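Local structure of leucine aminopeptidase 1 (Caenorhabditis elegans, 2HC9) at the interface of chains A and B. The protein catalyses the zinc-dependent release of N-terminal amino acids, preferably leucine, from peptides as an M17-family metalloaminopeptidase, and probably serves as a digestive enzyme. Coordinates in Å, arbitrary orientation; residue numbers count along the deposited sequence, not the author numbering. Chains: chain A/B, Leucine aminopeptidase 1.

The interface of chains A and B. Residues chain A 134, 136, 180-182, 273; chain B 315, 317-320, 418.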
ATOM      1  N   PHE A 134     -22.822  26.083  13.223  1.00 16.38           N
ATOM      2  CA  PHE A 134     -21.611  26.590  12.605  1.00 16.63           C
ATOM      3  C   PHE A 134     -21.663  26.644  11.074  1.00 17.40           C
ATOM      4  O   PHE A 134     -21.886  25.628  10.415  1.00 15.72           O
ATOM      5  CB  PHE A 134     -20.363  25.819  13.058  1.00 15.94           C
ATOM      6  CG  PHE A 134     -19.094  26.489  12.608  1.00 17.82           C
ATOM      7  CD1 PHE A 134     -18.582  27.565  13.330  1.00 18.96           C
ATOM      8  CD2 PHE A 134     -18.467  26.107  11.427  1.00 19.51           C
ATOM      9  CE1 PHE A 134     -17.421  28.230  12.896  1.00 18.26           C
ATOM     10  CE2 PHE A 134     -17.312  26.790  10.982  1.00 18.95           C
ATOM     11  CZ  PHE A 134     -16.804  27.828  11.738  1.00 17.53           C
ATOM     12  N   MET A 136     -19.477  28.989   7.770  1.00 14.76           N
ATOM     13  CA  MET A 136     -18.755  30.127   7.237  1.00 17.93           C
ATOM     14  C   MET A 136     -19.089  30.411   5.788  1.00 20.37           C
ATOM     15  O   MET A 136     -18.301  31.052   5.068  1.00 18.85           O
ATOM     16  CB  MET A 136     -17.254  29.918   7.443  1.00 18.26           C
ATOM     17  CG  MET A 136     -16.890  30.204   8.887  1.00 22.79           C
ATOM     18  SD  MET A 136     -15.173  29.786   9.209  1.00 28.34           S
ATOM     19  CE  MET A 136     -14.340  31.157   8.399  1.00 31.34           C
ATOM     20  N   PRO A 180     -13.468  24.769  12.525  1.00 14.65           N
ATOM     21  CA  PRO A 180     -12.124  24.322  12.150  1.00 14.61           C
ATOM     22  C   PRO A 180     -11.099  24.758  13.181  1.00 18.64           C
ATOM     23  O   PRO A 180     -11.306  25.747  13.870  1.00 13.81           O
ATOM     24  CB  PRO A 180     -11.856  25.047  10.835  1.00 17.41           C
ATOM     25  CG  PRO A 180     -12.766  26.241  10.839  1.00 24.00           C
ATOM     26  CD  PRO A 180     -14.006  25.788  11.602  1.00 19.70           C
ATOM     27  N   ALA A 181      -9.994  24.033  13.284  1.00 12.52           N
ATOM     28  CA  ALA A 181      -9.038  24.303  14.351  1.00 13.96           C
ATOM     29  C   ALA A 181      -8.189  25.557  14.154  1.00 14.10           C
ATOM     30  O   ALA A 181      -7.543  26.010  15.111  1.00 16.68           O
ATOM     31  CB  ALA A 181      -8.127  23.095  14.554  1.00 14.47           C
ATOM     32  N   ASN A 182      -8.144  26.109  12.934  1.00 16.17           N
ATOM     33  CA  ASN A 182      -7.519  27.437  12.772  1.00 14.52           C
ATOM     34  C   ASN A 182      -8.294  28.539  13.497  1.00 20.68           C
ATOM     35  O   ASN A 182      -7.774  29.623  13.780  1.00 17.31           O
ATOM     36  CB  ASN A 182      -7.228  27.798  11.311  1.00 13.69           C
ATOM     37  CG  ASN A 182      -8.471  27.875  10.470  1.00 18.52           C
ATOM     38  OD1 ASN A 182      -9.412  27.095  10.661  1.00 16.03           O
ATOM     39  ND2 ASN A 182      -8.486  28.802   9.518  1.00 16.18           N
ATOM     40  N   LYS A 273     -10.109  18.107  13.193  1.00 14.85           N
ATOM     41  CA  LYS A 273     -10.691  19.138  14.085  1.00 15.33           C
ATOM     42  C   LYS A 273     -11.670  18.532  15.108  1.00 14.96           C
ATOM     43  O   LYS A 273     -11.958  19.158  16.132  1.00 16.02           O
ATOM     44  CB  LYS A 273     -11.444  20.208  13.260  1.00 14.85           C
ATOM     45  CG  LYS A 273     -12.839  19.716  12.774  1.00 13.39           C
ATOM     46  CD  LYS A 273     -13.448  20.668  11.736  1.00 15.64           C
ATOM     47  CE  LYS A 273     -14.673  19.992  11.073  1.00 13.68           C
ATOM     48  NZ  LYS A 273     -15.508  20.998  10.291  1.00 12.70           N
TER
ATOM     49  N   LYS B 315      -3.837  23.022   7.666  1.00 18.53           N
ATOM     50  CA  LYS B 315      -4.216  21.678   8.116  1.00 20.58           C
ATOM     51  C   LYS B 315      -5.546  21.365   7.407  1.00 17.17           C
ATOM     52  O   LYS B 315      -6.372  22.252   7.290  1.00 16.60           O
ATOM     53  CB  LYS B 315      -4.587  21.699   9.614  1.00 19.93           C
ATOM     54  CG  LYS B 315      -3.564  22.147  10.601  1.00 23.36           C
ATOM     55  CD  LYS B 315      -4.112  22.128  12.005  1.00 20.98           C
ATOM     56  CE  LYS B 315      -4.530  23.505  12.473  1.00 20.56           C
ATOM     57  NZ  LYS B 315      -3.452  24.178  13.220  1.00 23.02           N
ATOM     58  N   ASP B 317      -9.269  20.752   6.972  1.00 16.06           N
ATOM     59  CA  ASP B 317     -10.401  21.234   7.794  1.00 15.22           C
ATOM     60  C   ASP B 317     -10.348  22.750   7.961  1.00 15.06           C
ATOM     61  O   ASP B 317     -11.398  23.378   8.196  1.00 17.40           O
ATOM     62  CB  ASP B 317     -10.485  20.622   9.202  1.00 16.01           C
ATOM     63  CG  ASP B 317     -10.861  19.150   9.193  1.00 17.83           C
ATOM     64  OD1 ASP B 317     -11.206  18.589   8.127  1.00 15.31           O
ATOM     65  OD2 ASP B 317     -10.785  18.559  10.290  1.00 15.23           O
ATOM     66  N   ASP B 318      -9.153  23.336   7.861  1.00 13.57           N
ATOM     67  CA  ASP B 318      -9.023  24.800   8.017  1.00 15.06           C
ATOM     68  C   ASP B 318      -9.937  25.504   7.013  1.00 16.99           C
ATOM     69  O   ASP B 318     -10.062  25.064   5.873  1.00 15.90           O
ATOM     70  CB  ASP B 318      -7.602  25.278   7.740  1.00 14.01           C
ATOM     71  CG  ASP B 318      -6.648  25.070   8.912  1.00 15.00           C
ATOM     72  OD1 ASP B 318      -7.044  24.552   9.995  1.00 16.49           O
ATOM     73  OD2 ASP B 318      -5.468  25.429   8.724  1.00 16.28           O
ATOM     74  N   ILE B 319     -10.571  26.595   7.433  1.00 14.27           N
ATOM     75  CA  ILE B 319     -11.358  27.414   6.503  1.00 15.16           C
ATOM     76  C   ILE B 319     -10.720  28.797   6.451  1.00 15.91           C
ATOM     77  O   ILE B 319     -10.502  29.428   7.505  1.00 15.01           O
ATOM     78  CB  ILE B 319     -12.847  27.555   6.952  1.00 16.13           C
ATOM     79  CG1 ILE B 319     -13.513  26.164   6.962  1.00 17.91           C
ATOM     80  CG2 ILE B 319     -13.613  28.505   5.949  1.00 14.80           C
ATOM     81  CD1 ILE B 319     -14.937  26.155   7.587  1.00 19.54           C
ATOM     82  N   ILE B 320     -10.395  29.243   5.239  1.00 14.52           N
ATOM     83  CA  ILE B 320      -9.790  30.570   5.042  1.00 14.75           C
ATOM     84  C   ILE B 320     -10.673  31.464   4.151  1.00 17.01           C
ATOM     85  O   ILE B 320     -11.520  30.964   3.397  1.00 15.96           O
ATOM     86  CB  ILE B 320      -8.341  30.430   4.453  1.00 14.63           C
ATOM     87  CG1 ILE B 320      -8.377  29.773   3.050  1.00 16.06           C
ATOM     88  CG2 ILE B 320      -7.451  29.694   5.486  1.00 17.93           C
ATOM     89  CD1 ILE B 320      -7.037  29.883   2.308  1.00 19.57           C
ATOM     90  N   ILE B 418     -19.832  23.802   5.159  1.00 17.13           N
ATOM     91  CA  ILE B 418     -19.603  24.890   6.104  0.70 18.87           C
ATOM     92  C   ILE B 418     -18.824  26.054   5.509  1.00 19.51           C
ATOM     93  O   ILE B 418     -18.693  27.091   6.135  1.00 23.99           O
ATOM     94  CB  ILE B 418     -18.903  24.393   7.361  0.70 17.68           C
ATOM     95  CG1 ILE B 418     -17.648  23.602   6.989  0.70 15.43           C
ATOM     96  CG2 ILE B 418     -19.871  23.532   8.219  0.70 16.57           C
ATOM     97  CD1 ILE B 418     -16.916  23.110   8.193  0.70 16.52           C
TER
HETATM   98  O   HOH W   1      -8.592  22.651  11.198  1.00 16.16           O
HETATM   99  O   HOH W   2     -13.734  21.861   8.259  1.00 16.95           O
HETATM  100  O   HOH W   3      -4.790  25.525  15.208  1.00 19.72           O
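Of the residues in this patch, A:Asn182 has the most surface hidden by the partner (67 Å²), and its amide lies over the carboxylate of B:Asp318. The two planes are stacked only 25° apart, although the side chains cross obliquely. Its CG occupies the crowded position between backbone N and carbonyl carbon (chi1 62°), which turns the amide towards strand 319-321 of chain B. There A:Asn182 ND2 donates to the backbone O of B:Ile319 at 2.9 Å; the acceptor lies in the amide plane, whereas the donor stands 49° above the carbonyl plane. The return bond, from B:Ile319 N to A:Asn182 OD1, is weak at 3.5 Å. An alanine here would probably cost the backbone of B:Ile319 its amide partner and take away the group stacked on the B:Asp318 carboxylate. That carboxylate is held from its own side by B:Lys315 N, which meets B:Asp318 OD2 from above the plane at 3.1 Å, while water 1 joins OD1 to A:Ala181 N.

B:Ile319 forms the apolar centre. B:Ile319 CG2 meets the A:Met136 methyl CE tip to tip at 3.7 Å, the methionine chain being bent at chi3, and CD1 and CG1 cross the A:Pro180 ring obliquely at CG. Next to this cluster the backbones join directly: A:Met136 N donates to B:Ile418 O at 2.6 Å, in the carbonyl plane.

At the other end, A:Lys273 N points nearly along the C-O axis of B:Asp317 OD2 (3.0 Å), and the lysine methylenes cross the aspartate obliquely. The extended chain carries A:Lys273 NZ 5.3 Å from B:Asp317 OD2, so any charge attraction is probably modest; water 2 links NZ to B:Asp317 O instead.

Chain A supplies loops and 3-10 helix 272-276, and chain B supplies loops and strand 319-321. The patch belongs to a subunit interface of the deposited six-chain assembly, its centre about 15 Å from the predicted catalytic A:Lys264.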